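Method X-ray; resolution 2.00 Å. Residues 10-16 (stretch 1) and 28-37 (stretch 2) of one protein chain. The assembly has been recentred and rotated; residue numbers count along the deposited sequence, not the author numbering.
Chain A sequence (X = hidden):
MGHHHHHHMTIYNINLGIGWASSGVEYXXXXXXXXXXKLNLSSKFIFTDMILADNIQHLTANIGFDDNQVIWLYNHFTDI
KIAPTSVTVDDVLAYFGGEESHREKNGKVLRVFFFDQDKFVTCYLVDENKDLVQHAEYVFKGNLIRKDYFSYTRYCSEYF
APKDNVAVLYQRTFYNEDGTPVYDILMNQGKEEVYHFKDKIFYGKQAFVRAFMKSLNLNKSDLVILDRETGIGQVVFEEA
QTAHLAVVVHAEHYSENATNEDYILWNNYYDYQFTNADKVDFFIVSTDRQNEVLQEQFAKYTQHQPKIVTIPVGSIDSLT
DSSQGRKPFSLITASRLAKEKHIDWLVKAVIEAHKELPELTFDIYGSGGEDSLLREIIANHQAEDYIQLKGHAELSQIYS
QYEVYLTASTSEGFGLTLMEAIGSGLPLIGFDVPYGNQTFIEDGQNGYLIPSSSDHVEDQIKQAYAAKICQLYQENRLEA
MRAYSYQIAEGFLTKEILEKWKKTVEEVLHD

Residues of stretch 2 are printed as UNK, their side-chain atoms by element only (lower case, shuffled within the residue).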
# COMPACT_ATOMS: atom_id res chain seq x y z
N THR A 10 -16.27 -11.64 -12.48
CA THR A 10 -15.09 -10.81 -12.27
C THR A 10 -15.11 -10.27 -10.84
O THR A 10 -16.16 -9.87 -10.32
CB THR A 10 -14.98 -9.66 -13.31
OG1 THR A 10 -14.90 -10.21 -14.62
CG2 THR A 10 -13.71 -8.82 -13.08
N ILE A 11 -13.94 -10.32 -10.21
CA ILE A 11 -13.76 -9.76 -8.89
C ILE A 11 -13.08 -8.40 -9.02
O ILE A 11 -11.95 -8.31 -9.48
CB ILE A 11 -12.99 -10.72 -7.97
CG1 ILE A 11 -13.76 -12.05 -7.85
CG2 ILE A 11 -12.80 -10.10 -6.58
CD1 ILE A 11 -12.90 -13.22 -7.42
N TYR A 12 -13.81 -7.34 -8.66
CA TYR A 12 -13.31 -5.98 -8.73
C TYR A 12 -12.89 -5.58 -7.33
O TYR A 12 -13.66 -5.72 -6.38
CB TYR A 12 -14.39 -5.01 -9.25
CG TYR A 12 -14.82 -5.33 -10.67
CD1 TYR A 12 -14.08 -4.88 -11.77
CD2 TYR A 12 -15.95 -6.12 -10.90
CE1 TYR A 12 -14.47 -5.20 -13.07
CE2 TYR A 12 -16.35 -6.44 -12.20
CZ TYR A 12 -15.61 -5.98 -13.27
OH TYR A 12 -16.01 -6.33 -14.53
N ASN A 13 -11.67 -5.08 -7.21
CA ASN A 13 -11.12 -4.66 -5.93
C ASN A 13 -10.80 -3.17 -6.02
O ASN A 13 -10.15 -2.73 -6.97
CB ASN A 13 -9.83 -5.43 -5.64
CG ASN A 13 -9.99 -6.94 -5.78
OD1 ASN A 13 -10.03 -7.64 -4.78
ND2 ASN A 13 -10.06 -7.44 -7.02
N ILE A 14 -11.23 -2.41 -5.01
CA ILE A 14 -11.16 -0.95 -5.03
C ILE A 14 -10.27 -0.39 -3.91
O ILE A 14 -10.47 -0.69 -2.72
CB ILE A 14 -12.57 -0.32 -4.98
CG1 ILE A 14 -13.34 -0.67 -6.27
CG2 ILE A 14 -12.49 1.19 -4.85
CD1 ILE A 14 -14.83 -0.41 -6.22
N ASN A 15 -9.28 0.40 -4.30
CA ASN A 15 -8.36 1.04 -3.37
C ASN A 15 -8.20 2.49 -3.85
O ASN A 15 -8.54 2.82 -4.99
CB ASN A 15 -7.02 0.30 -3.38
CG ASN A 15 -6.11 0.67 -2.19
OD1 ASN A 15 -6.45 1.50 -1.35
ND2 ASN A 15 -4.95 0.04 -2.14
N LEU A 16 -7.69 3.37 -2.98
CA LEU A 16 -7.41 4.73 -3.41
C LEU A 16 -6.17 4.80 -4.30
O LEU A 16 -6.24 5.22 -5.44
CB LEU A 16 -7.32 5.69 -2.21
CG LEU A 16 -8.56 5.65 -1.31
CD1 LEU A 16 -8.42 6.61 -0.15
CD2 LEU A 16 -9.82 5.94 -2.12
N UNK A 28 -1.48 -6.39 0.66
CA UNK A 28 -2.59 -7.33 0.81
C UNK A 28 -3.33 -7.52 -0.52
O UNK A 28 -3.76 -8.64 -0.85
c UNK A 28 -3.56 -6.87 1.88
N UNK A 29 -3.53 -6.42 -1.24
CA UNK A 29 -4.17 -6.49 -2.55
C UNK A 29 -3.31 -7.30 -3.52
O UNK A 29 -3.82 -8.08 -4.32
c UNK A 29 -5.53 -4.30 -2.51
o UNK A 29 -5.18 -2.43 -3.99
c UNK A 29 -5.99 -3.19 -3.45
c UNK A 29 -4.40 -5.10 -3.13
n UNK A 29 -7.30 -3.11 -3.69
N UNK A 30 -1.99 -7.09 -3.45
CA UNK A 30 -1.07 -7.84 -4.27
C UNK A 30 -1.09 -9.32 -3.90
O UNK A 30 -1.09 -10.18 -4.79
c UNK A 30 0.33 -7.27 -4.18
N UNK A 31 -1.13 -9.64 -2.60
CA UNK A 31 -1.30 -11.04 -2.20
C UNK A 31 -2.58 -11.62 -2.82
O UNK A 31 -2.54 -12.69 -3.44
c UNK A 31 0.76 -12.53 -0.09
c UNK A 31 -1.33 -11.20 -0.68
c UNK A 31 0.04 -11.32 -0.04
c UNK A 31 0.61 -10.24 0.63
c UNK A 31 1.87 -10.34 1.23
c UNK A 31 2.56 -11.55 1.17
o UNK A 31 3.80 -11.65 1.78
c UNK A 31 2.00 -12.65 0.52
N UNK A 32 -3.70 -10.91 -2.67
CA UNK A 32 -5.01 -11.33 -3.20
C UNK A 32 -4.98 -11.57 -4.71
O UNK A 32 -5.56 -12.55 -5.21
c UNK A 32 -7.52 -10.83 -2.95
c UNK A 32 -8.45 -7.73 -1.25
c UNK A 32 -6.09 -10.31 -2.86
n UNK A 32 -8.29 -9.04 -1.45
c UNK A 32 -8.54 -9.72 -2.72
n UNK A 32 -8.18 -7.21 -0.07
n UNK A 32 -8.86 -6.95 -2.24
N UNK A 33 -4.28 -10.69 -5.43
CA UNK A 33 -4.09 -10.85 -6.87
C UNK A 33 -3.37 -12.14 -7.21
O UNK A 33 -3.70 -12.79 -8.21
c UNK A 33 -3.34 -9.65 -7.44
N UNK A 34 -2.37 -12.50 -6.40
CA UNK A 34 -1.65 -13.77 -6.55
C UNK A 34 -2.57 -14.96 -6.38
O UNK A 34 -2.42 -15.96 -7.08
N UNK A 35 -3.50 -14.85 -5.44
CA UNK A 35 -4.49 -15.90 -5.19
C UNK A 35 -5.47 -16.02 -6.37
O UNK A 35 -5.77 -17.14 -6.82
c UNK A 35 -4.44 -15.82 -2.67
c UNK A 35 -5.31 -15.64 -3.91
c UNK A 35 -6.52 -16.55 -3.85
N UNK A 36 -5.98 -14.89 -6.85
CA UNK A 36 -6.92 -14.90 -7.95
C UNK A 36 -6.31 -15.46 -9.23
O UNK A 36 -6.98 -16.17 -9.98
c UNK A 36 -7.54 -13.52 -8.17
c UNK A 36 -9.48 -11.30 -5.79
c UNK A 36 -10.08 -12.23 -4.95
c UNK A 36 -9.85 -13.58 -5.15
c UNK A 36 -9.03 -13.99 -6.19
c UNK A 36 -8.42 -13.07 -7.03
c UNK A 36 -8.65 -11.72 -6.82
N UNK A 37 -5.03 -15.15 -9.48
CA UNK A 37 -4.31 -15.72 -10.61
C UNK A 37 -4.23 -17.24 -10.51
O UNK A 37 -4.50 -17.95 -11.49
n UNK A 37 0.84 -12.66 -8.90
n UNK A 37 -0.63 -11.20 -9.87
n UNK A 37 -0.47 -13.38 -10.64
c UNK A 37 -2.90 -15.13 -10.73
c UNK A 37 -2.87 -13.69 -11.23
c UNK A 37 -1.48 -13.27 -11.68
c UNK A 37 -0.09 -12.41 -9.81

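Position 28 carries a single side-chain carbon; its CB lies 8.1 Å from Asn-15 ND2, too far for contact. It is Ala-28, a small, helix-favouring residue.

Position 29 has three carbons in a row, the third bearing one oxygen and one nitrogen: a primary amide on a two-carbon arm. CA-to-CB points toward the strand, and the amide lies beside Asn-13 and Asn-15, its oxygen 3.1 Å from Asn-15 ND2. This is Gln-29, whose OE1 accepts a hydrogen bond from Asn-15 ND2. The amide suits a buried place because it can accept here while NE2, 3.9 Å from Asn-13 CB, is hydrogen-bonded elsewhere in the structure.

Position 30 again has one carbon, out of reach of the strand: Ala-30, small and helix-favouring. At position 31 one carbon leads to a six-carbon ring bearing an oxygen, which identifies Tyr-31; its ring, too, is remote from the strand, and its hydroxyl is hydrogen-bonded elsewhere.

Position 32 shows three carbons, a nitrogen, then a carbon with two more nitrogens. One of these terminal nitrogens approaches Asn-13 OD1. This guanidinium belongs to Arg-32, whose NH2 donates a hydrogen bond of 2.9 Å to Asn-13 OD1. The acceptor lies near the guanidinium plane, where the N-H bonds point.

Position 33 has one carbon, directed sideways: Ala-33, again small and helix-favouring. Position 34 has no side-chain atoms and is Gly-34; an ideal CB would lie beyond reach of the strand but crowded by Tyr-31 O at 3.1 Å. Position 35 has one carbon carrying two others: Val-35, apolar and buried away from this contact.

Position 36 has one carbon followed by an unsubstituted six-carbon ring, touching Ile-11 and Asn-13, and is therefore Phe-36. Its CE2 packs 3.6 Å from Ile-11 CG2, while Ile-11 CD1 sits over one face, 4.0 Å from the ring centroid in a CH-pi contact. A flat apolar ring offers the isoleucine a broad surface; Asn-13 OD1 lies at its edge.

Position 37 has three carbons, a nitrogen, and a carbon with two nitrogens, far from the strand: Arg-37, partly exposed, where charge is easily accommodated, with NH1 hydrogen-bonded elsewhere.

The contact joins nearly antiparallel elements. Alternation along the strand directs Ile-11, Asn-13 and Asn-15 toward the helix, while Tyr-12 and Ile-14 point away. Helical periodicity brings Gln-29, Arg-32 and Phe-36 to the same side, so two polar hydrogen bonds and one apolar contact together hold the buried interface.

Stretch 2 28-37: AQAYRAGVFR
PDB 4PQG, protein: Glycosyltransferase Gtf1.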